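Local atomic coordinates of glutamate racemase (Francisella tularensis subsp. tularensis, PDB entry 3OUT), a protein that belongs to the aspartate/glutamate racemase family, folds into alpha/beta units around two parallel sheets, and holds D-glutamic acid in the model. Residues K71-A76 with I95-V100; T61-I66 with Q89-A94; T239-K244 with L260-L265. All coordinates share one frame; numbering follows the deposited sequence.

Interaction 1 of 3, residues K71-A76 with I95-V100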
ATOM      1  N   LYS B  71     -21.767 -13.144  -1.455  1.00  9.15           N
ATOM      2  CA  LYS B  71     -23.197 -12.896  -1.092  1.00 10.10           C
ATOM      3  C   LYS B  71     -23.399 -12.281   0.293  1.00  9.83           C
ATOM      4  O   LYS B  71     -24.476 -11.758   0.603  1.00 10.28           O
ATOM      5  CB  LYS B  71     -24.052 -14.166  -1.183  1.00 11.02           C
ATOM      6  CG  LYS B  71     -23.608 -15.279  -0.294  1.00 11.49           C
ATOM      7  CD  LYS B  71     -24.463 -16.545  -0.577  1.00 11.79           C
ATOM      8  CE  LYS B  71     -23.991 -17.692   0.207  1.00 12.40           C
ATOM      9  NZ  LYS B  71     -24.869 -18.928  -0.138  1.00 11.21           N
ATOM     10  N   ALA B  72     -22.350 -12.338   1.113  1.00  8.02           N
ATOM     11  CA  ALA B  72     -22.367 -11.827   2.478  1.00  8.20           C
ATOM     12  C   ALA B  72     -20.917 -11.683   2.936  1.00  7.94           C
ATOM     13  O   ALA B  72     -20.037 -12.392   2.471  1.00  9.29           O
ATOM     14  CB  ALA B  72     -23.122 -12.780   3.456  1.00  8.30           C
ATOM     15  N   ILE B  73     -20.714 -10.765   3.849  1.00  9.13           N
ATOM     16  CA  ILE B  73     -19.423 -10.537   4.498  1.00  9.16           C
ATOM     17  C   ILE B  73     -19.569 -10.733   5.993  1.00  8.63           C
ATOM     18  O   ILE B  73     -20.494 -10.238   6.569  1.00  9.33           O
ATOM     19  CB  ILE B  73     -18.911  -9.136   4.186  1.00  9.77           C
ATOM     20  CG1 ILE B  73     -18.507  -9.058   2.713  1.00 11.32           C
ATOM     21  CG2 ILE B  73     -17.678  -8.767   5.079  1.00 11.34           C
ATOM     22  CD1 ILE B  73     -18.344  -7.651   2.177  1.00 13.92           C
ATOM     23  N   ILE B  74     -18.615 -11.435   6.606  1.00  8.86           N
ATOM     24  CA  ILE B  74     -18.453 -11.405   8.032  1.00  9.15           C
ATOM     25  C   ILE B  74     -17.106 -10.771   8.356  1.00  9.32           C
ATOM     26  O   ILE B  74     -16.057 -11.244   7.886  1.00  9.38           O
ATOM     27  CB  ILE B  74     -18.594 -12.811   8.662  1.00  9.34           C
ATOM     28  CG1 ILE B  74     -18.203 -12.831  10.149  1.00 12.54           C
ATOM     29  CG2 ILE B  74     -17.801 -13.859   7.901  1.00 11.98           C
ATOM     30  CD1 ILE B  74     -18.931 -14.030  10.872  1.00 16.22           C
ATOM     31  N   ILE B  75     -17.136  -9.717   9.150  1.00  7.86           N
ATOM     32  CA  ILE B  75     -15.871  -9.091   9.636  1.00  7.98           C
ATOM     33  C   ILE B  75     -15.429  -9.846  10.884  1.00  8.88           C
ATOM     34  O   ILE B  75     -16.054  -9.765  11.951  1.00  9.76           O
ATOM     35  CB  ILE B  75     -16.050  -7.620   9.938  1.00  7.94           C
ATOM     36  CG1 ILE B  75     -16.664  -6.889   8.732  1.00  7.08           C
ATOM     37  CG2 ILE B  75     -14.695  -7.028  10.405  1.00  8.95           C
ATOM     38  CD1 ILE B  75     -16.831  -5.344   8.958  1.00  9.06           C
ATOM     39  N   ALA B  76     -14.396 -10.653  10.707  1.00  8.92           N
ATOM     40  CA  ALA B  76     -13.850 -11.551  11.754  1.00  8.65           C
ATOM     41  C   ALA B  76     -13.020 -10.825  12.807  1.00  9.38           C
ATOM     42  O   ALA B  76     -12.853 -11.317  13.962  1.00 10.97           O
ATOM     43  CB  ALA B  76     -13.022 -12.657  11.104  1.00 10.18           C
ATOM     44  N   ILE B  95     -25.098  -5.900  -0.032  1.00 12.29           N
ATOM     45  CA  ILE B  95     -24.518  -7.128   0.542  1.00 12.00           C
ATOM     46  C   ILE B  95     -24.477  -7.016   2.061  1.00 11.36           C
ATOM     47  O   ILE B  95     -23.935  -6.062   2.582  1.00 11.41           O
ATOM     48  CB  ILE B  95     -23.084  -7.365  -0.036  1.00 12.00           C
ATOM     49  CG1 ILE B  95     -23.165  -7.573  -1.562  1.00 13.31           C
ATOM     50  CG2 ILE B  95     -22.367  -8.567   0.679  1.00 13.28           C
ATOM     51  CD1 ILE B  95     -24.029  -8.730  -1.999  1.00 15.58           C
ATOM     52  N   PRO B  96     -25.049  -7.976   2.781  1.00 11.46           N
ATOM     53  CA  PRO B  96     -25.064  -7.859   4.222  1.00 12.26           C
ATOM     54  C   PRO B  96     -23.701  -8.090   4.858  1.00 11.93           C
ATOM     55  O   PRO B  96     -22.947  -8.932   4.396  1.00 11.26           O
ATOM     56  CB  PRO B  96     -26.023  -8.957   4.666  1.00 12.46           C
ATOM     57  CG  PRO B  96     -26.017  -9.944   3.616  1.00 13.02           C
ATOM     58  CD  PRO B  96     -25.789  -9.157   2.322  1.00 11.33           C
ATOM     59  N   VAL B  97     -23.457  -7.355   5.940  1.00 13.02           N
ATOM     60  CA  VAL B  97     -22.229  -7.425   6.709  1.00 11.93           C
ATOM     61  C   VAL B  97     -22.564  -7.755   8.154  1.00 12.63           C
ATOM     62  O   VAL B  97     -23.318  -7.010   8.821  1.00 13.13           O
ATOM     63  CB  VAL B  97     -21.465  -6.076   6.648  1.00 11.61           C
ATOM     64  CG1 VAL B  97     -20.202  -6.144   7.476  1.00 13.23           C
ATOM     65  CG2 VAL B  97     -21.174  -5.687   5.201  1.00 11.69           C
ATOM     66  N   ILE B  98     -22.002  -8.857   8.639  1.00 10.01           N
ATOM     67  CA  ILE B  98     -22.108  -9.291  10.014  1.00 11.06           C
ATOM     68  C   ILE B  98     -20.762  -8.982  10.652  1.00 10.67           C
ATOM     69  O   ILE B  98     -19.744  -9.122   9.999  1.00 10.42           O
ATOM     70  CB  ILE B  98     -22.338 -10.824  10.075  1.00 11.48           C
ATOM     71  CG1 ILE B  98     -23.679 -11.252   9.434  1.00 15.75           C
ATOM     72  CG2 ILE B  98     -22.196 -11.351  11.488  1.00 12.64           C
ATOM     73  CD1 ILE B  98     -24.854 -10.679  10.105  1.00 19.04           C
ATOM     74  N   ASP B  99     -20.726  -8.583  11.910  1.00  9.32           N
ATOM     75  CA  ASP B  99     -19.424  -8.245  12.566  1.00  9.22           C
ATOM     76  C   ASP B  99     -19.322  -8.852  13.952  1.00  9.08           C
ATOM     77  O   ASP B  99     -20.335  -9.073  14.627  1.00  8.91           O
ATOM     78  CB  ASP B  99     -19.175  -6.747  12.629  1.00  9.95           C
ATOM     79  CG  ASP B  99     -20.026  -6.066  13.638  1.00 11.04           C
ATOM     80  OD1 ASP B  99     -21.222  -5.803  13.343  1.00 11.25           O
ATOM     81  OD2 ASP B  99     -19.531  -5.852  14.757  1.00 10.60           O
ATOM     82  N   VAL B 100     -18.097  -9.131  14.385  1.00  8.89           N
ATOM     83  CA  VAL B 100     -17.875  -9.834  15.654  1.00  8.48           C
ATOM     84  C   VAL B 100     -18.207  -9.005  16.888  1.00  8.41           C
ATOM     85  O   VAL B 100     -18.519  -9.586  17.921  1.00  9.50           O
ATOM     86  CB  VAL B 100     -16.437 -10.392  15.807  1.00  9.14           C
ATOM     87  CG1 VAL B 100     -16.252 -11.624  14.947  1.00 11.97           C
ATOM     88  CG2 VAL B 100     -15.293  -9.315  15.488  1.00  8.71           C
TER
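Ile73 and Ile75 exchange backbone hydrogen bonds with Pro96, Ile98 and Val100, joining strand 72-75 to the parallel strand 97-99. Helix 78-92 links the two strands, so the pair closes a beta-alpha-beta unit; the strand axes differ by 18°, and 97-99 is one of the two outermost strands of its sheet within the chain. Ile73 N donates a hydrogen bond to Pro96 O (2.9 Å), Ile73 O accepts from Ile98 N at 2.9 Å, and Ile75 N donates to Ile98 O at 2.8 Å. These three bonds are close to straight. The fourth, from Val100 N to Ile75 O at 3.2 Å, is longer and bent to 137° at the hydrogen, where the chain leaves the strand for helix 100-106. Weaker CA-H...O contacts fill the ladder: Ile73 O also meets Val97 CA at 3.3 Å, and Ile98 O likewise meets Ile74 CA.

On the face of Ile73, Ile75 and Val97, Ile75 CD1 touches Val97 CG1 at 3.8 Å; Val97 CG1 is placed for this by standing anti to the backbone N (chi1 179°). Helix 78-92 reaches this face through Ser81, which touches Ile75. On the other face Ile74 CD1 approaches Ile98 CG2 more loosely, and Ile74 packs on helices 20-29 and 208-221. At the start of the pair, Ile95 CG2 lies against the backbone of Ala72, and the Pro96 ring meets Lys71 O.

Among the polar side chains, Lys71 NZ forms a salt bridge with Glu33 and a hydrogen bond to Leu224 O, and Asp99, at the N-cap of the following helix, bonds to Thr102. Val100, whose side chain is about 6 Å from the bound D-glutamic acid, sets CG2 3.5 Å from Ala76 O.

Interaction 2 of 3, residues T61-I66 with Q89-A94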
ATOM      1  N   THR B  61      -9.796  -3.772   1.208  1.00  7.23           N
ATOM      2  CA  THR B  61     -10.213  -5.180   1.337  1.00  6.40           C
ATOM      3  C   THR B  61     -11.695  -5.295   0.968  1.00  6.53           C
ATOM      4  O   THR B  61     -12.086  -6.222   0.301  1.00  7.73           O
ATOM      5  CB  THR B  61      -9.965  -5.727   2.729  1.00  6.47           C
ATOM      6  OG1 THR B  61      -8.547  -5.700   2.959  1.00  8.42           O
ATOM      7  CG2 THR B  61     -10.476  -7.175   2.867  1.00  8.22           C
ATOM      8  N   ALA B  62     -12.509  -4.365   1.408  1.00  6.55           N
ATOM      9  CA  ALA B  62     -13.935  -4.380   1.076  1.00  7.17           C
ATOM     10  C   ALA B  62     -14.159  -4.371  -0.408  1.00  7.12           C
ATOM     11  O   ALA B  62     -14.944  -5.182  -0.938  1.00  7.75           O
ATOM     12  CB  ALA B  62     -14.701  -3.208   1.751  1.00  7.86           C
ATOM     13  N   LYS B  63     -13.440  -3.491  -1.116  1.00  8.05           N
ATOM     14  CA  LYS B  63     -13.588  -3.414  -2.560  1.00  7.77           C
ATOM     15  C   LYS B  63     -13.137  -4.720  -3.213  1.00  8.62           C
ATOM     16  O   LYS B  63     -13.757  -5.187  -4.171  1.00  7.79           O
ATOM     17  CB  LYS B  63     -12.853  -2.195  -3.128  1.00  8.58           C
ATOM     18  CG  LYS B  63     -13.485  -0.912  -2.630  1.00  9.86           C
ATOM     19  CD  LYS B  63     -12.640   0.329  -2.941  1.00 13.09           C
ATOM     20  CE  LYS B  63     -13.207   1.558  -2.244  1.00 15.82           C
ATOM     21  NZ  LYS B  63     -12.392   2.833  -2.559  1.00 16.12           N
ATOM     22  N   PHE B  64     -12.032  -5.303  -2.742  1.00  7.90           N
ATOM     23  CA  PHE B  64     -11.576  -6.563  -3.286  1.00  8.46           C
ATOM     24  C   PHE B  64     -12.660  -7.621  -3.130  1.00  8.99           C
ATOM     25  O   PHE B  64     -12.949  -8.363  -4.065  1.00  8.33           O
ATOM     26  CB  PHE B  64     -10.274  -7.015  -2.584  1.00  9.20           C
ATOM     27  CG  PHE B  64      -9.739  -8.315  -3.090  1.00  9.05           C
ATOM     28  CD1 PHE B  64     -10.258  -9.513  -2.657  1.00  8.63           C
ATOM     29  CD2 PHE B  64      -8.727  -8.333  -4.036  1.00 10.49           C
ATOM     30  CE1 PHE B  64      -9.771 -10.701  -3.130  1.00 11.14           C
ATOM     31  CE2 PHE B  64      -8.239  -9.535  -4.524  1.00 11.67           C
ATOM     32  CZ  PHE B  64      -8.761 -10.723  -4.049  1.00 10.00           C
ATOM     33  N   LEU B  65     -13.277  -7.715  -1.960  1.00  7.88           N
ATOM     34  CA  LEU B  65     -14.265  -8.783  -1.756  1.00  7.86           C
ATOM     35  C   LEU B  65     -15.514  -8.581  -2.597  1.00  7.76           C
ATOM     36  O   LEU B  65     -16.076  -9.550  -3.106  1.00  7.85           O
ATOM     37  CB  LEU B  65     -14.637  -8.882  -0.274  1.00  8.23           C
ATOM     38  CG  LEU B  65     -13.582  -9.521   0.617  1.00  7.35           C
ATOM     39  CD1 LEU B  65     -13.923  -9.398   2.091  1.00 11.25           C
ATOM     40  CD2 LEU B  65     -13.297 -11.005   0.240  1.00 10.50           C
ATOM     41  N   ILE B  66     -15.953  -7.329  -2.720  1.00  8.31           N
ATOM     42  CA  ILE B  66     -17.148  -7.003  -3.512  1.00 10.10           C
ATOM     43  C   ILE B  66     -16.917  -7.315  -4.991  1.00 10.50           C
ATOM     44  O   ILE B  66     -17.813  -7.812  -5.669  1.00 10.23           O
ATOM     45  CB  ILE B  66     -17.637  -5.572  -3.252  1.00 11.69           C
ATOM     46  CG1 ILE B  66     -18.147  -5.444  -1.811  1.00 12.21           C
ATOM     47  CG2 ILE B  66     -18.702  -5.138  -4.312  1.00 12.69           C
ATOM     48  CD1 ILE B  66     -19.371  -6.316  -1.350  1.00 14.25           C
ATOM     49  N   GLN B  89     -19.639  -1.466   5.287  0.50 10.86           N
ATOM     50  CA  GLN B  89     -21.066  -1.483   4.958  0.50 12.20           C
ATOM     51  C   GLN B  89     -21.408  -0.582   3.757  0.50 12.47           C
ATOM     52  O   GLN B  89     -22.206  -0.971   2.886  0.50 13.27           O
ATOM     53  CB  GLN B  89     -21.885  -1.126   6.218  0.50 12.17           C
ATOM     54  CG  GLN B  89     -22.007  -2.313   7.194  0.50 14.21           C
ATOM     55  CD  GLN B  89     -22.663  -1.997   8.544  0.50 15.87           C
ATOM     56  OE1 GLN B  89     -22.968  -0.844   8.870  0.50 18.19           O
ATOM     57  NE2 GLN B  89     -22.817  -3.031   9.360  0.50 18.46           N
ATOM     58  N   GLU B  90     -20.791   0.595   3.691  1.00 12.25           N
ATOM     59  CA  GLU B  90     -21.060   1.569   2.635  1.00 13.82           C
ATOM     60  C   GLU B  90     -20.606   1.042   1.280  1.00 12.77           C
ATOM     61  O   GLU B  90     -21.272   1.224   0.262  1.00 13.70           O
ATOM     62  CB  GLU B  90     -20.366   2.896   2.929  1.00 15.64           C
ATOM     63  CG  GLU B  90     -20.844   4.010   2.041  1.00 22.49           C
ATOM     64  CD  GLU B  90     -22.283   4.429   2.371  1.00 29.75           C
ATOM     65  OE1 GLU B  90     -23.029   4.744   1.421  1.00 38.96           O
ATOM     66  OE2 GLU B  90     -22.670   4.436   3.572  1.00 37.23           O
ATOM     67  N   ILE B  91     -19.444   0.407   1.272  1.00 10.42           N
ATOM     68  CA  ILE B  91     -18.941  -0.257   0.067  1.00 10.45           C
ATOM     69  C   ILE B  91     -19.757  -1.495  -0.319  1.00 10.22           C
ATOM     70  O   ILE B  91     -19.988  -1.716  -1.510  1.00 11.39           O
ATOM     71  CB  ILE B  91     -17.423  -0.605   0.243  1.00 10.60           C
ATOM     72  CG1 ILE B  91     -16.641   0.698   0.313  1.00 12.82           C
ATOM     73  CG2 ILE B  91     -16.876  -1.498  -0.904  1.00  9.68           C
ATOM     74  CD1 ILE B  91     -15.252   0.576   0.947  1.00  9.71           C
ATOM     75  N   ALA B  92     -20.180  -2.279   0.664  1.00 11.51           N
ATOM     76  CA  ALA B  92     -20.898  -3.507   0.383  1.00 11.32           C
ATOM     77  C   ALA B  92     -22.301  -3.228  -0.195  1.00 13.13           C
ATOM     78  O   ALA B  92     -22.837  -4.067  -0.896  1.00 13.88           O
ATOM     79  CB  ALA B  92     -20.979  -4.402   1.651  1.00 12.41           C
ATOM     80  N   LYS B  93     -22.857  -2.054   0.098  1.00 14.23           N
ATOM     81  CA  LYS B  93     -24.188  -1.630  -0.373  1.00 15.39           C
ATOM     82  C   LYS B  93     -25.194  -2.682   0.045  1.00 14.59           C
ATOM     83  O   LYS B  93     -25.376  -2.873   1.231  1.00 15.85           O
ATOM     84  CB  LYS B  93     -24.183  -1.337  -1.876  1.00 15.77           C
ATOM     85  CG  LYS B  93     -23.417  -0.051  -2.229  1.00 19.54           C
ATOM     86  CD  LYS B  93     -23.160   0.054  -3.712  1.00 24.11           C
ATOM     87  CE  LYS B  93     -22.519   1.392  -4.064  1.00 27.91           C
ATOM     88  NZ  LYS B  93     -21.327   1.660  -3.193  1.00 31.70           N
ATOM     89  N   ALA B  94     -25.810  -3.391  -0.903  1.00 15.15           N
ATOM     90  CA  ALA B  94     -26.897  -4.338  -0.570  1.00 15.49           C
ATOM     91  C   ALA B  94     -26.411  -5.687  -0.034  1.00 14.99           C
ATOM     92  O   ALA B  94     -27.209  -6.535   0.395  1.00 16.19           O
ATOM     93  CB  ALA B  94     -27.834  -4.559  -1.786  1.00 16.25           C
TER
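Ala62, Lys63 and Ile66 meet Ile91 and Ala92 almost wholly with aliphatic atoms; no side-chain ring enters the interface. The nearby aromatic ring, that of Phe64, serves other parts of the structure: it meets the ring of Phe38 with the planes at about 60°, and the side chain also packs on Leu265 and on Arg51 of the second subunit.

Ile91 carries most of the contact. Its CG2 methyl touches Ala62 CB at 3.8 Å and Lys63 CG at 3.8 Å, while CD1 reaches Lys63 CE at 3.9 Å. A chi1 of -67° sets Ile91 CG2 anti to the backbone N, where it meets Ala62 CB. The extended methylene chain of Lys63 crosses the Ile91 side chain at about a right angle and covers it at the more exposed margin.

The segments belong to helices 51-67 and 78-92, which precede and follow strand 72-75 and pack next to each other on one face of the parallel sheet of this alpha/beta fold. On the sheet side, Ala62 touches Phe13 and Ala92 touches Val97.

One turn after Ala62, Ile66 takes up the last residues of helix 78-92. Its chi2 of -62° brings CD1 to 3.6 Å from Ala92 CA and 3.9 Å from Ala92 CB; Ile66 CG1 lies 4.2 Å from Ile91 CG2.

Interaction 3 of 3, residues T239-K244 with L260-L265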
ATOM      1  N   THR B 239      -2.196 -10.868   1.359  1.00  6.09           N
ATOM      2  CA  THR B 239      -1.272  -9.901   0.759  1.00  7.37           C
ATOM      3  C   THR B 239       0.203 -10.154   1.102  1.00  6.95           C
ATOM      4  O   THR B 239       1.066  -9.470   0.589  1.00  7.36           O
ATOM      5  CB  THR B 239      -1.644  -8.459   1.164  1.00  6.71           C
ATOM      6  OG1 THR B 239      -1.689  -8.383   2.581  1.00  6.66           O
ATOM      7  CG2 THR B 239      -3.022  -8.081   0.582  1.00  6.65           C
ATOM      8  N   ASP B 240       0.470 -11.145   1.944  1.00  6.58           N
ATOM      9  CA  ASP B 240       1.863 -11.626   2.132  1.00  6.90           C
ATOM     10  C   ASP B 240       1.837 -13.059   2.603  1.00  7.35           C
ATOM     11  O   ASP B 240       0.844 -13.511   3.203  1.00  7.41           O
ATOM     12  CB  ASP B 240       2.576 -10.783   3.173  1.00  6.79           C
ATOM     13  CG  ASP B 240       4.080 -10.978   3.138  1.00  8.63           C
ATOM     14  OD1 ASP B 240       4.567 -11.346   2.032  1.00  9.34           O
ATOM     15  OD2 ASP B 240       4.744 -10.821   4.198  1.00  8.76           O
ATOM     16  N   ILE B 241       2.933 -13.774   2.322  1.00  7.39           N
ATOM     17  CA  ILE B 241       3.106 -15.133   2.826  1.00  7.87           C
ATOM     18  C   ILE B 241       4.511 -15.191   3.409  1.00  8.33           C
ATOM     19  O   ILE B 241       5.463 -15.619   2.740  1.00  8.92           O
ATOM     20  CB  ILE B 241       2.817 -16.242   1.753  1.00  7.16           C
ATOM     21  CG1 ILE B 241       1.384 -16.063   1.243  1.00  8.61           C
ATOM     22  CG2 ILE B 241       3.078 -17.624   2.353  1.00  7.55           C
ATOM     23  CD1 ILE B 241       1.046 -16.909   0.040  1.00  9.94           C
ATOM     24  N   PRO B 242       4.656 -14.760   4.668  1.00  8.46           N
ATOM     25  CA  PRO B 242       5.928 -14.964   5.374  1.00  9.39           C
ATOM     26  C   PRO B 242       6.089 -16.400   5.878  1.00  8.94           C
ATOM     27  O   PRO B 242       5.122 -17.172   5.938  1.00  8.54           O
ATOM     28  CB  PRO B 242       5.835 -13.992   6.542  1.00  9.89           C
ATOM     29  CG  PRO B 242       4.360 -13.962   6.833  1.00 11.50           C
ATOM     30  CD  PRO B 242       3.642 -14.098   5.523  1.00  8.99           C
ATOM     31  N   LEU B 243       7.302 -16.758   6.257  1.00 10.12           N
ATOM     32  CA  LEU B 243       7.589 -18.143   6.587  1.00 10.16           C
ATOM     33  C   LEU B 243       6.724 -18.721   7.694  1.00 10.08           C
ATOM     34  O   LEU B 243       6.377 -19.881   7.632  1.00 10.55           O
ATOM     35  CB  LEU B 243       9.056 -18.254   6.989  1.00 10.71           C
ATOM     36  CG  LEU B 243       9.761 -19.565   6.942  1.00 14.42           C
ATOM     37  CD1 LEU B 243       9.726 -20.190   5.536  1.00 10.40           C
ATOM     38  CD2 LEU B 243      11.203 -19.290   7.432  1.00 16.46           C
ATOM     39  N   LYS B 244       6.378 -17.917   8.700  1.00 10.91           N
ATOM     40  CA  LYS B 244       5.571 -18.431   9.812  1.00 12.40           C
ATOM     41  C   LYS B 244       4.077 -18.485   9.528  1.00 10.25           C
ATOM     42  O   LYS B 244       3.338 -18.993  10.372  1.00 10.44           O
ATOM     43  CB  LYS B 244       5.879 -17.699  11.133  1.00 13.85           C
ATOM     44  CG  LYS B 244       7.126 -18.276  11.815  1.00 21.60           C
ATOM     45  CD  LYS B 244       7.209 -18.035  13.353  1.00 27.12           C
ATOM     46  CE  LYS B 244       7.921 -16.706  13.673  1.00 30.67           C
ATOM     47  NZ  LYS B 244       8.654 -16.632  14.972  1.00 24.92           N
ATOM     48  N   LEU B 260      -4.227 -21.430  -1.434  1.00  8.76           N
ATOM     49  CA  LEU B 260      -3.632 -20.195  -0.896  1.00  8.41           C
ATOM     50  C   LEU B 260      -3.043 -19.391  -2.047  1.00  8.57           C
ATOM     51  O   LEU B 260      -2.331 -19.950  -2.882  1.00  8.46           O
ATOM     52  CB  LEU B 260      -2.525 -20.576   0.081  1.00  8.71           C
ATOM     53  CG  LEU B 260      -1.742 -19.529   0.810  1.00 10.17           C
ATOM     54  CD1 LEU B 260      -2.689 -18.665   1.646  1.00 11.62           C
ATOM     55  CD2 LEU B 260      -0.666 -20.181   1.664  1.00 10.11           C
ATOM     56  N   GLU B 261      -3.355 -18.094  -2.122  1.00  8.40           N
ATOM     57  CA  GLU B 261      -2.839 -17.286  -3.231  1.00  7.53           C
ATOM     58  C   GLU B 261      -2.432 -15.878  -2.733  1.00  7.68           C
ATOM     59  O   GLU B 261      -3.141 -15.261  -1.943  1.00  7.07           O
ATOM     60  CB  GLU B 261      -3.826 -17.183  -4.397  1.00  8.84           C
ATOM     61  CG  GLU B 261      -3.326 -16.202  -5.479  1.00  9.82           C
ATOM     62  CD  GLU B 261      -4.073 -16.289  -6.768  1.00 15.03           C
ATOM     63  OE1 GLU B 261      -4.312 -17.437  -7.205  1.00 21.43           O
ATOM     64  OE2 GLU B 261      -4.305 -15.231  -7.420  1.00 10.49           O
ATOM     65  N   ILE B 262      -1.245 -15.428  -3.161  1.00  6.59           N
ATOM     66  CA  ILE B 262      -0.774 -14.079  -2.924  1.00  7.18           C
ATOM     67  C   ILE B 262      -1.459 -13.095  -3.877  1.00  7.80           C
ATOM     68  O   ILE B 262      -1.433 -13.267  -5.099  1.00  7.38           O
ATOM     69  CB  ILE B 262       0.801 -14.028  -2.966  1.00  6.72           C
ATOM     70  CG1 ILE B 262       1.337 -12.646  -2.611  1.00  9.94           C
ATOM     71  CG2 ILE B 262       1.373 -14.453  -4.314  1.00  7.06           C
ATOM     72  CD1 ILE B 262       1.401 -12.395  -1.181  1.00 14.80           C
ATOM     73  N   VAL B 263      -2.085 -12.085  -3.294  1.00  7.72           N
ATOM     74  CA  VAL B 263      -2.769 -11.034  -4.023  1.00  7.61           C
ATOM     75  C   VAL B 263      -2.257  -9.668  -3.581  1.00  8.54           C
ATOM     76  O   VAL B 263      -1.488  -9.526  -2.614  1.00  8.80           O
ATOM     77  CB  VAL B 263      -4.310 -11.132  -3.806  1.00  8.11           C
ATOM     78  CG1 VAL B 263      -4.846 -12.550  -4.226  1.00  8.83           C
ATOM     79  CG2 VAL B 263      -4.670 -10.772  -2.388  1.00  9.14           C
ATOM     80  N   SER B 264      -2.654  -8.656  -4.353  1.00  9.54           N
ATOM     81  CA  SER B 264      -2.306  -7.279  -4.101  1.00 10.27           C
ATOM     82  C   SER B 264      -3.524  -6.396  -4.031  1.00 10.26           C
ATOM     83  O   SER B 264      -4.506  -6.576  -4.793  1.00  9.68           O
ATOM     84  CB  SER B 264      -1.407  -6.785  -5.234  1.00 11.53           C
ATOM     85  OG  SER B 264      -0.997  -5.454  -4.991  1.00 11.05           O
ATOM     86  N   LEU B 265      -3.455  -5.439  -3.108  1.00  8.46           N
ATOM     87  CA  LEU B 265      -4.451  -4.372  -2.982  1.00  8.69           C
ATOM     88  C   LEU B 265      -4.005  -3.087  -3.694  1.00 10.78           C
ATOM     89  O   LEU B 265      -4.667  -2.061  -3.539  1.00 11.24           O
ATOM     90  CB  LEU B 265      -4.804  -4.126  -1.523  1.00  8.58           C
ATOM     91  CG  LEU B 265      -5.553  -5.287  -0.849  1.00  7.57           C
ATOM     92  CD1 LEU B 265      -5.676  -5.046   0.687  1.00  7.36           C
ATOM     93  CD2 LEU B 265      -6.913  -5.540  -1.491  1.00  7.35           C
TER
HETATM   94  O   HOH W   1       1.123  -8.627  -2.505  1.00 22.36           O
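Thr239 begins the contact with its backbone, its CA-H pointing at Val263 O (CA to O 3.4 Å, 162° at the hydrogen). The same carbonyl accepts a hydrogen bond from a water at 2.8 Å, which also donates to Thr239 O at 3.2 Å and so bridges two backbone acceptors. Thr239 CG2 lies 4.0 Å from Leu265 CG, the two side chains crossing at about a right angle. The hydroxyl is set between the backbone N and the carbonyl carbon (chi1 55°), and bonds to the Asp40 carboxylate and to the amide of Ala42.

At the peptide joining Thr239 to Asp240 the Ile262 side chain closes in: its CD1 touches both Thr239 C and Asp240 CA at 3.4 Å, a tight fit of a methyl against backbone. The chi2 of 81° is what places that CD1. The Asp240 carboxylate is engaged elsewhere, with Ser50 and Thr53 of the fourth subunit.

Ile241 reaches further back along the strand, to Leu260. Its CD1 meets Leu260 CG at 3.9 Å, tip to tip, and approaches Ile262 CB at 4.2 Å. Ile241 also packs on Ile241 of the third subunit, so this apolar patch continues across a subunit interface.

From Pro242 onward the chain departs toward helix 245-253, Leu243 touching Asn124 of the fourth subunit and Lys244 forming a salt bridge with Glu155. Strand 259-262 is hydrogen-bonded to strand 234-238, Glu261 to Phe236 and Val238. The loop 239-244 connects strand 234-238 to helix 245-253 in the beta-alpha-beta unit completed by strand 259-262, and folds beside the C-terminal end of this strand, an outermost one in the chain's six-stranded parallel sheet.

How the interactions relate
Interactions 1 and 2 are neighbours, their centres 10 Å apart, and they alternate along the chain: helix 51-67, strand 72-75, helix 78-92, strand 97-99. They meet where the helix pair sits on the sheet: Val97 CG2 packs on Ala92 CB at 3.8 Å, and Ile73 CD1 on Ile66 CD1 at 3.9 Å. Interaction 3 comes later in sequence, with its centre about 22 Å from that of interaction 1. These two involve opposite outermost strands of one parallel sheet, 97-99 and 259-262. Helix 51-67 spans the gap, since Thr61 and Phe64 touch Leu265, so this helix links the segments of interaction 2 to the C-terminal segment of interaction 3.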